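PDB 4CW4: beta-ketoacyl-[acyl-carrier-protein] synthase FabY from Pseudomonas aeruginosa, which condenses acetyl-CoA with malonyl-acyl carrier protein to form the beta-acetoacetyl-ACP primer that starts fatty acid synthesis. Local coordinates for residues A419-I424 against V532-S537; A433-A438 against G492-G497. All blocks are in the same frame, centred on the assembly; numbering follows the deposited sequence. Where two conformers were deposited one is given.

Interaction 1: A419-I424 against V532-S537; sequences ASAVQI and VCFINS
Ala421 meets Phe534 and Val532 through its methyl group alone, and this one small side chain carries the helix side of the contact. Just before it, Ser420 turns its hydroxyl back to its own helix, where OG is hydrogen-bonded to the carbonyl of Ala417. The CB of Ala421 is directed from its CA toward segment 532-537 and lies near the plane of the Phe534 ring, at the outer edge: CZ is 3.6 Å from CB, and CE1 follows at 3.7 Å. Phe534 starts off along the flank of its strand, but with CG anti to its carbonyl carbon (chi1 -59°) the ring reaches across the gap to the helix. Val532, two residues back along the same side of the strand, closes the contact more loosely, its CG1 lying 4.3 Å from Ala421 CB. That same CG1 sits 3.8 Å above the plane of the Phe534 ring, displaced toward the rim, so one methyl touches the face while the alanine takes the edge. No hydrogen bond crosses; the joint is buried and wholly apolar. Ala417 and Val418 of helix 409-425 also pack on Phe534, and Val548 of the neighbouring antiparallel strand 543-550 touches Ala421. Helix 409-425 thus packs across strands 532-539 and 543-550 in the C-terminal part of the ketosynthase fold, while Tyr628 of the second subunit packs on Ala419.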
# COMPACT_ATOMS: atom_id res chain seq x y z
N ALA A 419 19.43 -20.38 -5.81
CA ALA A 419 19.13 -21.80 -5.74
C ALA A 419 17.98 -22.14 -6.70
O ALA A 419 18.01 -23.18 -7.37
CB ALA A 419 18.76 -22.21 -4.32
N SER A 420 16.98 -21.26 -6.77
CA SER A 420 15.82 -21.54 -7.61
C SER A 420 16.23 -21.56 -9.08
O SER A 420 15.76 -22.40 -9.86
CB SER A 420 14.69 -20.55 -7.37
OG SER A 420 14.98 -19.28 -7.91
N ALA A 421 17.14 -20.66 -9.45
CA ALA A 421 17.63 -20.60 -10.82
C ALA A 421 18.44 -21.86 -11.15
O ALA A 421 18.35 -22.39 -12.25
CB ALA A 421 18.44 -19.33 -11.06
N VAL A 422 19.25 -22.33 -10.21
CA VAL A 422 20.03 -23.55 -10.43
C VAL A 422 19.09 -24.71 -10.78
O VAL A 422 19.38 -25.51 -11.67
CB VAL A 422 20.90 -23.89 -9.20
CG1 VAL A 422 21.50 -25.29 -9.32
CG2 VAL A 422 22.01 -22.85 -9.03
N GLN A 423 17.95 -24.80 -10.10
CA GLN A 423 17.03 -25.89 -10.40
C GLN A 423 16.49 -25.83 -11.81
O GLN A 423 16.16 -26.85 -12.40
CB GLN A 423 15.85 -25.87 -9.43
CG GLN A 423 16.23 -26.07 -7.99
CD GLN A 423 15.04 -26.49 -7.17
OE1 GLN A 423 14.62 -25.78 -6.23
NE2 GLN A 423 14.48 -27.64 -7.51
N ILE A 424 16.38 -24.62 -12.36
CA ILE A 424 15.71 -24.45 -13.64
C ILE A 424 16.69 -24.47 -14.81
O ILE A 424 16.41 -25.11 -15.81
CB ILE A 424 14.83 -23.17 -13.66
CG1 ILE A 424 13.64 -23.35 -12.70
CG2 ILE A 424 14.34 -22.88 -15.08
CD1 ILE A 424 12.82 -22.08 -12.42
N VAL A 532 20.31 -15.38 -17.50
CA VAL A 532 19.57 -15.24 -16.26
C VAL A 532 19.98 -13.96 -15.56
O VAL A 532 21.16 -13.67 -15.45
CB VAL A 532 19.86 -16.40 -15.31
CG1 VAL A 532 19.16 -16.21 -13.94
CG2 VAL A 532 19.45 -17.71 -15.96
N CYS A 533 18.99 -13.20 -15.08
CA CYS A 533 19.26 -12.03 -14.26
C CYS A 533 18.61 -12.16 -12.89
O CYS A 533 17.43 -12.54 -12.79
CB CYS A 533 18.74 -10.75 -14.91
SG CYS A 533 19.19 -9.26 -13.98
N PHE A 534 19.38 -11.84 -11.86
CA PHE A 534 18.86 -11.72 -10.51
C PHE A 534 18.66 -10.23 -10.21
O PHE A 534 19.62 -9.45 -10.18
CB PHE A 534 19.86 -12.33 -9.54
CG PHE A 534 20.12 -13.78 -9.82
CD1 PHE A 534 19.18 -14.73 -9.48
CD2 PHE A 534 21.28 -14.19 -10.44
CE1 PHE A 534 19.40 -16.05 -9.74
CE2 PHE A 534 21.50 -15.51 -10.71
CZ PHE A 534 20.56 -16.45 -10.36
N ILE A 535 17.40 -9.86 -10.00
CA ILE A 535 17.04 -8.49 -9.64
C ILE A 535 17.04 -8.39 -8.11
O ILE A 535 16.30 -9.14 -7.45
CB ILE A 535 15.62 -8.14 -10.14
CG1 ILE A 535 15.43 -8.44 -11.64
CG2 ILE A 535 15.31 -6.68 -9.84
CD1 ILE A 535 16.33 -7.72 -12.56
N ASN A 536 17.86 -7.50 -7.55
CA ASN A 536 17.97 -7.38 -6.11
C ASN A 536 17.47 -6.04 -5.60
O ASN A 536 17.76 -4.99 -6.17
CB ASN A 536 19.41 -7.60 -5.65
CG ASN A 536 19.47 -7.95 -4.18
OD1 ASN A 536 18.63 -8.72 -3.67
ND2 ASN A 536 20.41 -7.35 -3.46
N SER A 537 16.70 -6.08 -4.52
CA SER A 537 16.07 -4.86 -4.01
C SER A 537 15.81 -4.91 -2.52
O SER A 537 15.66 -5.97 -1.89
CB SER A 537 14.76 -4.59 -4.74
OG SER A 537 14.25 -3.30 -4.51

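Interaction 2: A433-A438 against G492-G497; sequences ASFVHA and GTFKYG
Thr493 meets Phe435 from the opposite direction, its methyl near the outer end of the ring. A chi1 of -67° puts OG1 beside the backbone N and CG2 anti to it, and this sets the methyl 3.7 Å from Phe435 CZ, with CB almost as near. The hydroxyl has another task: OG1 is hydrogen-bonded to the carbonyl of Ile498, just beyond the helix, and accepts a hydrogen bond of 2.8 Å from a water. That water lies in the plane of the His437 ring, 2.8 Å from NE2, and so bridges strand and helix beside the apolar contact. Phe494, next along the helix, brings its ring to the same phenylalanine: its CE1 lies 3.9 Å from CE1 of Phe435, at the edge of the Phe435 ring and in its plane. Gly497, with positive phi, ends the helical turn, its N hydrogen-bonded to Thr493 O. Strand 434-437 lies between the parallel strands 466-469 and 532-539, and Pro467 and Cys533 on them flank Phe435. Helix 482-496 packs on the face of these strands that carries Phe435, within the C-terminal ketosynthase domain, with Phe30 of helix 28-33 touching Thr493.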
# COMPACT_ATOMS: atom_id res chain seq x y z
N ALA A 433 26.60 -17.63 -17.02
CA ALA A 433 25.69 -16.88 -17.86
C ALA A 433 24.59 -16.20 -17.04
O ALA A 433 23.46 -16.07 -17.51
CB ALA A 433 25.08 -17.77 -18.92
N SER A 434 24.93 -15.76 -15.83
CA SER A 434 24.00 -14.97 -15.04
C SER A 434 24.64 -13.66 -14.61
O SER A 434 25.86 -13.54 -14.55
CB SER A 434 23.45 -15.75 -13.82
OG SER A 434 24.38 -15.78 -12.76
N PHE A 435 23.79 -12.66 -14.33
CA PHE A 435 24.25 -11.37 -13.84
C PHE A 435 23.27 -10.85 -12.79
O PHE A 435 22.15 -11.36 -12.65
CB PHE A 435 24.48 -10.37 -14.99
CG PHE A 435 23.23 -9.90 -15.72
CD1 PHE A 435 22.50 -10.75 -16.54
CD2 PHE A 435 22.84 -8.56 -15.64
CE1 PHE A 435 21.38 -10.29 -17.23
CE2 PHE A 435 21.72 -8.11 -16.32
CZ PHE A 435 21.00 -8.97 -17.12
N VAL A 436 23.73 -9.86 -12.04
CA VAL A 436 22.95 -9.28 -10.96
C VAL A 436 22.65 -7.82 -11.27
O VAL A 436 23.55 -7.03 -11.56
CB VAL A 436 23.71 -9.35 -9.61
CG1 VAL A 436 22.88 -8.69 -8.49
CG2 VAL A 436 24.08 -10.78 -9.25
N HIS A 437 21.38 -7.48 -11.22
CA HIS A 437 20.94 -6.10 -11.15
C HIS A 437 20.94 -5.73 -9.68
O HIS A 437 19.98 -6.01 -8.95
CB HIS A 437 19.57 -5.90 -11.81
CG HIS A 437 19.67 -5.17 -13.11
ND1 HIS A 437 19.77 -3.80 -13.16
CD2 HIS A 437 19.76 -5.62 -14.39
CE1 HIS A 437 19.91 -3.43 -14.42
NE2 HIS A 437 19.91 -4.52 -15.19
N ALA A 438 22.04 -5.13 -9.25
CA ALA A 438 22.21 -4.79 -7.86
C ALA A 438 21.26 -3.69 -7.46
O ALA A 438 20.93 -2.82 -8.25
CB ALA A 438 23.63 -4.34 -7.59
N GLY A 492 16.84 -5.40 -21.71
CA GLY A 492 17.70 -4.80 -22.72
C GLY A 492 19.02 -5.53 -22.85
O GLY A 492 19.54 -5.71 -23.96
N THR A 493 19.59 -5.95 -21.72
CA THR A 493 20.80 -6.79 -21.78
C THR A 493 20.54 -8.08 -22.56
O THR A 493 21.37 -8.49 -23.37
CB THR A 493 21.36 -7.06 -20.38
OG1 THR A 493 21.84 -5.83 -19.84
CG2 THR A 493 22.49 -8.12 -20.39
N PHE A 494 19.41 -8.72 -22.32
CA PHE A 494 19.07 -9.91 -23.10
C PHE A 494 18.98 -9.59 -24.60
O PHE A 494 19.45 -10.36 -25.44
CB PHE A 494 17.73 -10.51 -22.63
CG PHE A 494 17.75 -11.12 -21.26
CD1 PHE A 494 18.88 -11.74 -20.76
CD2 PHE A 494 16.62 -11.06 -20.47
CE1 PHE A 494 18.88 -12.29 -19.49
CE2 PHE A 494 16.61 -11.60 -19.22
CZ PHE A 494 17.75 -12.22 -18.73
N LYS A 495 18.38 -8.45 -24.94
CA LYS A 495 18.15 -8.05 -26.33
C LYS A 495 19.45 -7.79 -27.08
O LYS A 495 19.65 -8.31 -28.18
CB LYS A 495 17.27 -6.79 -26.38
CG LYS A 495 17.03 -6.18 -27.78
CD LYS A 495 16.08 -7.02 -28.60
CE LYS A 495 15.79 -6.40 -29.95
NZ LYS A 495 14.92 -7.28 -30.76
N TYR A 496 20.31 -6.98 -26.48
CA TYR A 496 21.47 -6.45 -27.19
C TYR A 496 22.83 -7.03 -26.75
O TYR A 496 23.85 -6.77 -27.39
CB TYR A 496 21.53 -4.94 -27.05
CG TYR A 496 20.40 -4.20 -27.73
CD1 TYR A 496 20.31 -4.16 -29.12
CD2 TYR A 496 19.44 -3.51 -27.00
CE1 TYR A 496 19.29 -3.47 -29.76
CE2 TYR A 496 18.41 -2.81 -27.63
CZ TYR A 496 18.35 -2.79 -29.01
OH TYR A 496 17.34 -2.09 -29.63
N GLY A 497 22.85 -7.78 -25.65
CA GLY A 497 24.06 -8.41 -25.18
C GLY A 497 25.05 -7.47 -24.54
O GLY A 497 26.26 -7.72 -24.56
O HOH W 1 20.85 -4.27 -17.80

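The centres of the two contacts lie about 12 Å apart, joined by neighbouring parallel strands, 434-437 and 532-539. Backbone hydrogen bonds probably tie them directly: Phe534 N is 2.9 Å from Phe435 O, and Phe534 O is 2.8 Å from His437 N. Helix 409-425 packs on this sheet in interaction 1 and helix 482-496 in interaction 2, so that the strands lie between helices, as expected of the layered thiolase fold. Along the chain, interaction 2 is nested within the loop that interaction 1 closes. That loop also carries His439 and His477, the predicted active-site histidines, with His439 just beyond strand 434-437.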